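Local coordinates for protein putative alpha-galactosidase (Bacteroides fragilis, PDB 4NZJ) that probably hydrolyses terminal, non-reducing alpha-D-galactose residues from alpha-D-galactosides, as a member of glycosyl hydrolase family 27, at residues 415-420 with 425-430; 457-462 with 469-474. All blocks are in the same frame, centred on the assembly; numbering follows the deposited sequence.

Interaction 1: 415-420 with 425-430; sequences VACFNR and QTVILN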
ATOM      1  N   VAL A 415      -8.786  16.455   6.453  1.00 21.26           N
ATOM      2  CA  VAL A 415      -9.193  16.351   7.846  1.00 20.93           C
ATOM      3  C   VAL A 415     -10.166  15.189   7.977  1.00 20.95           C
ATOM      4  O   VAL A 415     -11.183  15.156   7.286  1.00 21.97           O
ATOM      5  CB  VAL A 415      -9.852  17.657   8.335  1.00 21.52           C
ATOM      6  CG1 VAL A 415     -10.383  17.507   9.761  1.00 21.65           C
ATOM      7  CG2 VAL A 415      -8.870  18.816   8.244  1.00 22.33           C
ATOM      8  N   ALA A 416      -9.853  14.241   8.855  1.00 19.20           N
ATOM      9  CA  ALA A 416     -10.729  13.099   9.104  1.00 19.52           C
ATOM     10  C   ALA A 416     -11.292  13.192  10.511  1.00 20.73           C
ATOM     11  O   ALA A 416     -10.531  13.300  11.474  1.00 20.07           O
ATOM     12  CB  ALA A 416      -9.972  11.795   8.933  1.00 21.20           C
ATOM     13  N   CYS A 417     -12.617  13.153  10.614  1.00 19.48           N
ATOM     14  CA  CYS A 417     -13.311  13.123  11.896  1.00 20.08           C
ATOM     15  C   CYS A 417     -13.779  11.702  12.124  1.00 19.77           C
ATOM     16  O   CYS A 417     -14.620  11.203  11.383  1.00 18.74           O
ATOM     17  CB  CYS A 417     -14.507  14.069  11.881  1.00 21.68           C
ATOM     18  SG  CYS A 417     -14.087  15.774  11.475  1.00 25.33           S
ATOM     19  N   PHE A 418     -13.214  11.045  13.131  1.00 18.51           N
ATOM     20  CA  PHE A 418     -13.424   9.621  13.327  1.00 17.68           C
ATOM     21  C   PHE A 418     -14.083   9.347  14.662  1.00 18.72           C
ATOM     22  O   PHE A 418     -13.512   9.612  15.714  1.00 18.69           O
ATOM     23  CB  PHE A 418     -12.089   8.890  13.225  1.00 16.84           C
ATOM     24  CG  PHE A 418     -12.135   7.455  13.669  1.00 18.41           C
ATOM     25  CD1 PHE A 418     -13.134   6.596  13.226  1.00 20.18           C
ATOM     26  CD2 PHE A 418     -11.148   6.951  14.520  1.00 19.23           C
ATOM     27  CE1 PHE A 418     -13.158   5.269  13.627  1.00 20.94           C
ATOM     28  CE2 PHE A 418     -11.169   5.627  14.926  1.00 20.21           C
ATOM     29  CZ  PHE A 418     -12.174   4.785  14.481  1.00 21.31           C
ATOM     30  N   ASN A 419     -15.307   8.843  14.594  1.00 18.79           N
ATOM     31  CA  ASN A 419     -16.065   8.451  15.763  1.00 19.71           C
ATOM     32  C   ASN A 419     -15.693   7.034  16.189  1.00 22.28           C
ATOM     33  O   ASN A 419     -16.055   6.073  15.525  1.00 24.18           O
ATOM     34  CB  ASN A 419     -17.562   8.532  15.454  1.00 21.16           C
ATOM     35  CG  ASN A 419     -18.423   8.193  16.647  1.00 22.48           C
ATOM     36  OD1 ASN A 419     -17.960   8.210  17.785  1.00 22.97           O
ATOM     37  ND2 ASN A 419     -19.696   7.900  16.396  1.00 22.04           N
ATOM     38  N   ARG A 420     -14.965   6.914  17.298  1.00 24.52           N
ATOM     39  CA  ARG A 420     -14.636   5.609  17.881  1.00 28.40           C
ATOM     40  C   ARG A 420     -15.839   4.929  18.509  1.00 30.46           C
ATOM     41  O   ARG A 420     -15.893   3.701  18.576  1.00 36.65           O
ATOM     42  CB  ARG A 420     -13.588   5.762  18.984  1.00 30.19           C
ATOM     43  CG  ARG A 420     -12.209   5.291  18.610  1.00 34.21           C
ATOM     44  CD  ARG A 420     -11.243   5.617  19.737  1.00 32.89           C
ATOM     45  NE  ARG A 420     -10.884   7.030  19.687  1.00 28.53           N
ATOM     46  CZ  ARG A 420     -11.260   7.969  20.557  1.00 25.53           C
ATOM     47  NH1 ARG A 420     -12.012   7.692  21.614  1.00 28.23           N
ATOM     48  NH2 ARG A 420     -10.864   9.221  20.361  1.00 24.23           N
ATOM     49  N   GLN A 425     -22.181  10.595  17.145  1.00 25.04           N
ATOM     50  CA  GLN A 425     -21.516  11.744  17.731  1.00 26.73           C
ATOM     51  C   GLN A 425     -21.508  12.876  16.719  1.00 27.36           C
ATOM     52  O   GLN A 425     -21.448  12.639  15.508  1.00 26.18           O
ATOM     53  CB  GLN A 425     -20.077  11.384  18.107  1.00 26.67           C
ATOM     54  CG  GLN A 425     -19.945  10.265  19.139  1.00 28.50           C
ATOM     55  CD  GLN A 425     -20.440  10.657  20.519  1.00 31.82           C
ATOM     56  OE1 GLN A 425     -20.276  11.797  20.949  1.00 33.48           O
ATOM     57  NE2 GLN A 425     -21.045   9.706  21.226  1.00 33.43           N
ATOM     58  N   THR A 426     -21.572  14.101  17.225  1.00 28.36           N
ATOM     59  CA  THR A 426     -21.493  15.292  16.396  1.00 31.43           C
ATOM     60  C   THR A 426     -20.176  15.995  16.693  1.00 31.57           C
ATOM     61  O   THR A 426     -19.825  16.203  17.854  1.00 32.87           O
ATOM     62  CB  THR A 426     -22.673  16.242  16.665  1.00 35.10           C
ATOM     63  OG1 THR A 426     -23.903  15.571  16.365  1.00 36.80           O
ATOM     64  CG2 THR A 426     -22.565  17.511  15.811  1.00 35.76           C
ATOM     65  N   VAL A 427     -19.443  16.334  15.640  1.00 29.22           N
ATOM     66  CA  VAL A 427     -18.222  17.117  15.756  1.00 30.41           C
ATOM     67  C   VAL A 427     -18.450  18.464  15.079  1.00 31.21           C
ATOM     68  O   VAL A 427     -18.886  18.516  13.930  1.00 30.17           O
ATOM     69  CB  VAL A 427     -17.033  16.399  15.090  1.00 30.91           C
ATOM     70  CG1 VAL A 427     -15.762  17.233  15.198  1.00 31.58           C
ATOM     71  CG2 VAL A 427     -16.832  15.021  15.713  1.00 31.82           C
ATOM     72  N   ILE A 428     -18.170  19.547  15.794  1.00 31.52           N
ATOM     73  CA  ILE A 428     -18.274  20.890  15.225  1.00 33.75           C
ATOM     74  C   ILE A 428     -16.870  21.388  14.905  1.00 33.02           C
ATOM     75  O   ILE A 428     -16.106  21.733  15.804  1.00 36.74           O
ATOM     76  CB  ILE A 428     -18.979  21.877  16.179  1.00 37.33           C
ATOM     77  CG1 ILE A 428     -20.359  21.341  16.578  1.00 38.62           C
ATOM     78  CG2 ILE A 428     -19.115  23.244  15.514  1.00 38.58           C
ATOM     79  CD1 ILE A 428     -21.035  22.127  17.678  1.00 41.22           C
ATOM     80  N   LEU A 429     -16.524  21.396  13.624  1.00 29.74           N
ATOM     81  CA  LEU A 429     -15.252  21.952  13.191  1.00 28.92           C
ATOM     82  C   LEU A 429     -15.409  23.463  13.081  1.00 29.92           C
ATOM     83  O   LEU A 429     -16.383  23.951  12.511  1.00 30.55           O
ATOM     84  CB  LEU A 429     -14.816  21.356  11.849  1.00 28.38           C
ATOM     85  CG  LEU A 429     -14.561  19.848  11.812  1.00 26.32           C
ATOM     86  CD1 LEU A 429     -14.262  19.400  10.388  1.00 26.30           C
ATOM     87  CD2 LEU A 429     -13.418  19.481  12.744  1.00 26.39           C
ATOM     88  N   ASN A 430     -14.473  24.199  13.666  1.00 29.39           N
ATOM     89  CA  ASN A 430     -14.447  25.653  13.542  1.00 32.23           C
ATOM     90  C   ASN A 430     -13.005  26.134  13.393  1.00 30.74           C
ATOM     91  O   ASN A 430     -12.085  25.321  13.367  1.00 28.49           O
ATOM     92  CB  ASN A 430     -15.167  26.313  14.723  1.00 34.53           C
ATOM     93  CG  ASN A 430     -14.549  25.963  16.065  1.00 36.78           C
ATOM     94  OD1 ASN A 430     -13.343  26.098  16.260  1.00 36.96           O
ATOM     95  ND2 ASN A 430     -15.380  25.531  17.006  1.00 39.89           N
TER
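Gln-425 meets Asn-419 beside the turn joining two strands of a beta sandwich, the C-terminal domain of this probable family 27 alpha-galactosidase, where strand 413-419 of the larger sheet faces strand 425-430 of the smaller sheet. The two strands run nearly antiparallel at 154°, with axes 8.5 Å apart at their closest, a spacing that belongs to sheets packed face to face. At the start of 425-430 the CG of Gln-425, anti to the carbonyl carbon (chi1 -61°), lies against the side-chain amide of Asn-419, 3.2 Å from OD1, and the bend at chi2 then leads the terminal amide away. The two amide planes stand 64° apart. The polar atoms of Asn-419 are occupied within the connecting turn and beyond: OD1 accepts from the backbone N of Ala-421, and ND2 donates to the carbonyls of Ser-423 and Ala-464. Two residues on, Val-427 points into the interior, and its CG1 comes to 4.3 Å from SG of Cys-417; Tyr-401 and Leu-463 also touch this valine. Leu-429 then closes the row. The sulfur of Cys-417 rests against its branched end, SG lying 3.8 Å from CD1 and 4.0 Å from CD2 of Leu-429, and the same CD1 reaches on to Val-415, lying 4.4 Å from its CG1.

Interaction 2: 457-462 with 469-474; sequences KELIVK and KVYIFG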
ATOM      1  N   LYS A 457     -17.718  29.955   9.175  1.00 51.91           N
ATOM      2  CA  LYS A 457     -16.442  29.483   9.712  1.00 49.28           C
ATOM      3  C   LYS A 457     -16.675  28.245  10.578  1.00 44.05           C
ATOM      4  O   LYS A 457     -15.942  27.992  11.532  1.00 41.48           O
ATOM      5  CB  LYS A 457     -15.769  30.587  10.532  1.00 53.11           C
ATOM      6  CG  LYS A 457     -15.419  31.838   9.741  1.00 57.61           C
ATOM      7  CD  LYS A 457     -14.450  31.535   8.607  1.00 58.73           C
ATOM      8  CE  LYS A 457     -13.769  32.798   8.099  1.00 61.86           C
ATOM      9  NZ  LYS A 457     -14.748  33.823   7.639  1.00 66.60           N
ATOM     10  N   GLU A 458     -17.691  27.464  10.224  1.00 41.14           N
ATOM     11  CA  GLU A 458     -18.097  26.315  11.022  1.00 39.30           C
ATOM     12  C   GLU A 458     -18.598  25.198  10.114  1.00 36.95           C
ATOM     13  O   GLU A 458     -19.222  25.462   9.089  1.00 38.73           O
ATOM     14  CB  GLU A 458     -19.198  26.742  11.993  1.00 42.86           C
ATOM     15  CG  GLU A 458     -19.786  25.631  12.844  1.00 44.89           C
ATOM     16  CD  GLU A 458     -20.803  26.156  13.838  1.00 48.83           C
ATOM     17  OE1 GLU A 458     -20.397  26.877  14.775  1.00 49.42           O
ATOM     18  OE2 GLU A 458     -22.006  25.848  13.680  1.00 51.59           O
ATOM     19  N   LEU A 459     -18.318  23.956  10.489  1.00 32.68           N
ATOM     20  CA  LEU A 459     -18.846  22.802   9.779  1.00 32.84           C
ATOM     21  C   LEU A 459     -19.326  21.762  10.783  1.00 31.59           C
ATOM     22  O   LEU A 459     -18.543  21.261  11.593  1.00 29.75           O
ATOM     23  CB  LEU A 459     -17.784  22.201   8.855  1.00 32.72           C
ATOM     24  CG  LEU A 459     -18.205  20.993   8.014  1.00 33.51           C
ATOM     25  CD1 LEU A 459     -19.329  21.355   7.058  1.00 36.29           C
ATOM     26  CD2 LEU A 459     -17.008  20.450   7.253  1.00 34.19           C
ATOM     27  N   ILE A 460     -20.619  21.460  10.730  1.00 32.59           N
ATOM     28  CA  ILE A 460     -21.213  20.446  11.592  0.50 31.67           C
ATOM     29  C   ILE A 460     -21.028  19.082  10.938  1.00 30.45           C
ATOM     30  O   ILE A 460     -21.482  18.853   9.816  1.00 31.00           O
ATOM     31  CB  ILE A 460     -22.710  20.722  11.845  0.50 33.90           C
ATOM     32  CG1 ILE A 460     -22.894  22.082  12.524  0.50 35.08           C
ATOM     33  CG2 ILE A 460     -23.324  19.621  12.703  0.50 33.84           C
ATOM     34  CD1 ILE A 460     -24.342  22.493  12.706  0.50 36.35           C
ATOM     35  N   VAL A 461     -20.348  18.179  11.641  1.00 27.64           N
ATOM     36  CA  VAL A 461     -20.070  16.843  11.140  1.00 25.78           C
ATOM     37  C   VAL A 461     -20.840  15.826  11.976  1.00 27.05           C
ATOM     38  O   VAL A 461     -20.576  15.677  13.169  1.00 27.32           O
ATOM     39  CB  VAL A 461     -18.562  16.537  11.201  1.00 24.34           C
ATOM     40  CG1 VAL A 461     -18.271  15.125  10.718  1.00 23.13           C
ATOM     41  CG2 VAL A 461     -17.786  17.567  10.390  1.00 24.84           C
ATOM     42  N   LYS A 462     -21.809  15.162  11.346  1.00 26.45           N
ATOM     43  CA  LYS A 462     -22.645  14.163  12.008  0.50 27.20           C
ATOM     44  C   LYS A 462     -22.104  12.777  11.699  1.00 25.91           C
ATOM     45  O   LYS A 462     -22.004  12.396  10.532  1.00 25.81           O
ATOM     46  CB  LYS A 462     -24.092  14.270  11.522  0.50 29.29           C
ATOM     47  CG  LYS A 462     -24.790  15.561  11.908  0.50 31.52           C
ATOM     48  CD  LYS A 462     -24.974  15.648  13.412  0.50 32.85           C
ATOM     49  CE  LYS A 462     -25.973  16.721  13.798  0.50 35.75           C
ATOM     50  NZ  LYS A 462     -26.187  16.770  15.272  0.50 36.76           N
ATOM     51  N   LYS A 469     -15.692  10.535   8.633  1.00 21.97           N
ATOM     52  CA  LYS A 469     -15.944  11.414   7.496  1.00 21.55           C
ATOM     53  C   LYS A 469     -14.712  12.256   7.233  1.00 22.03           C
ATOM     54  O   LYS A 469     -14.057  12.729   8.170  1.00 21.60           O
ATOM     55  CB  LYS A 469     -17.161  12.305   7.728  1.00 23.11           C
ATOM     56  CG  LYS A 469     -18.479  11.566   7.584  1.00 24.90           C
ATOM     57  CD  LYS A 469     -19.668  12.489   7.774  1.00 25.47           C
ATOM     58  CE  LYS A 469     -20.972  11.746   7.557  1.00 27.99           C
ATOM     59  NZ  LYS A 469     -22.154  12.630   7.699  1.00 29.09           N
ATOM     60  N   VAL A 470     -14.402  12.435   5.956  1.00 20.43           N
ATOM     61  CA  VAL A 470     -13.187  13.121   5.543  1.00 21.38           C
ATOM     62  C   VAL A 470     -13.523  14.338   4.687  1.00 21.15           C
ATOM     63  O   VAL A 470     -14.465  14.325   3.878  1.00 21.35           O
ATOM     64  CB  VAL A 470     -12.248  12.166   4.772  1.00 20.62           C
ATOM     65  CG1 VAL A 470     -10.966  12.874   4.347  1.00 22.23           C
ATOM     66  CG2 VAL A 470     -11.937  10.937   5.610  1.00 20.83           C
ATOM     67  N   TYR A 471     -12.741  15.393   4.890  1.00 21.79           N
ATOM     68  CA  TYR A 471     -12.909  16.668   4.222  1.00 23.15           C
ATOM     69  C   TYR A 471     -11.551  17.180   3.776  1.00 23.67           C
ATOM     70  O   TYR A 471     -10.536  16.839   4.375  1.00 23.38           O
ATOM     71  CB  TYR A 471     -13.538  17.674   5.185  1.00 24.85           C
ATOM     72  CG  TYR A 471     -14.859  17.218   5.749  1.00 25.42           C
ATOM     73  CD1 TYR A 471     -14.910  16.390   6.865  1.00 25.56           C
ATOM     74  CD2 TYR A 471     -16.059  17.586   5.149  1.00 27.29           C
ATOM     75  CE1 TYR A 471     -16.119  15.953   7.375  1.00 26.27           C
ATOM     76  CE2 TYR A 471     -17.275  17.153   5.654  1.00 28.12           C
ATOM     77  CZ  TYR A 471     -17.294  16.336   6.769  1.00 28.19           C
ATOM     78  OH  TYR A 471     -18.489  15.895   7.287  1.00 30.60           O
ATOM     79  N   ILE A 472     -11.524  17.976   2.713  1.00 22.90           N
ATOM     80  CA  ILE A 472     -10.290  18.650   2.310  1.00 23.48           C
ATOM     81  C   ILE A 472     -10.510  20.154   2.391  1.00 24.81           C
ATOM     82  O   ILE A 472     -11.362  20.708   1.694  1.00 25.63           O
ATOM     83  CB  ILE A 472      -9.814  18.239   0.896  1.00 24.51           C
ATOM     84  CG1 ILE A 472      -9.649  16.724   0.805  1.00 24.76           C
ATOM     85  CG2 ILE A 472      -8.497  18.938   0.565  1.00 25.51           C
ATOM     86  CD1 ILE A 472      -9.258  16.225  -0.572  1.00 26.08           C
ATOM     87  N   PHE A 473      -9.736  20.808   3.256  1.00 24.77           N
ATOM     88  CA  PHE A 473      -9.883  22.233   3.518  1.00 26.83           C
ATOM     89  C   PHE A 473      -8.860  23.046   2.737  1.00 29.13           C
ATOM     90  O   PHE A 473      -7.685  22.685   2.689  1.00 28.86           O
ATOM     91  CB  PHE A 473      -9.708  22.523   5.015  1.00 26.89           C
ATOM     92  CG  PHE A 473     -10.911  22.188   5.854  1.00 26.80           C
ATOM     93  CD1 PHE A 473     -11.165  20.885   6.239  1.00 25.96           C
ATOM     94  CD2 PHE A 473     -11.778  23.187   6.285  1.00 28.54           C
ATOM     95  CE1 PHE A 473     -12.265  20.574   7.025  1.00 25.75           C
ATOM     96  CE2 PHE A 473     -12.878  22.884   7.074  1.00 28.53           C
ATOM     97  CZ  PHE A 473     -13.121  21.576   7.443  1.00 27.08           C
ATOM     98  N   GLY A 474      -9.320  24.134   2.125  1.00 31.32           N
ATOM     99  CA  GLY A 474      -8.440  25.130   1.512  1.00 35.31           C
ATOM    100  C   GLY A 474      -8.543  25.212   0.001  1.00 38.50           C
ATOM    101  O   GLY A 474      -9.147  24.356  -0.641  1.00 36.80           O
TER
HETATM  102  O   HOH W   1     -20.717  17.522   7.086  1.00 47.61           O
HETATM  103  O   HOH W   2     -22.337  15.520   8.560  1.00 31.30           O
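Leu-459 offers one methyl, CD2, to two aromatic rings. It sits over a face of Tyr-471 as a CH-pi contact, 3.9 Å from the ring centroid, and is displaced toward the CD2-CE2 side of that ring. The same methyl comes to 4.1 Å from CZ of Phe-473, filling the angle between the rings. With its CG anti to the backbone N (chi1 -179°), Leu-459 carries this branch across to the facing strand. Here strands 458-463 and 468-473 belong to the two opposed sheets of the C-terminal beta sandwich, and their side chains mesh between them. Val-461 comes from the opposite direction to Tyr-471 and presents its forked end to the phenol, CG1 being 3.5 Å from OH. That hydroxyl is not left among methyls alone, since a water joins it to the carbonyl O of Ile-460. Past the tyrosine, Lys-469 stretches its extended chain beside Val-461 and over to the opposing strand. Its NZ donates to O of Lys-462 at 2.8 Å, in the carbonyl plane with a C=O...N angle of 156°, and a second water is shared by NZ and the backbone N of Lys-462.

Interactions 1 and 2 are two samples of one sandwich interface, their centres about 8 Å apart. Each pairs a strand of the larger sheet with one of the smaller sheet; strands 413-419 and 468-473 are neighbours in one sheet, 425-430 and 458-463 in the other. Val-415 N lies 2.7 Å from Tyr-471 O, and Val-427 O equally far from Val-461 N, both probable hydrogen bonds. Interaction 1 is the more buried, joining its strands through aliphatic groups and a thiol, with an asparagine secured by the turn at one end. Interaction 2 reaches the domain surface, adding aromatic rings, a lysine-to-carbonyl bond and bridging waters. Phe-473 touches Val-415 and Leu-429, so the two apolar interiors are continuous.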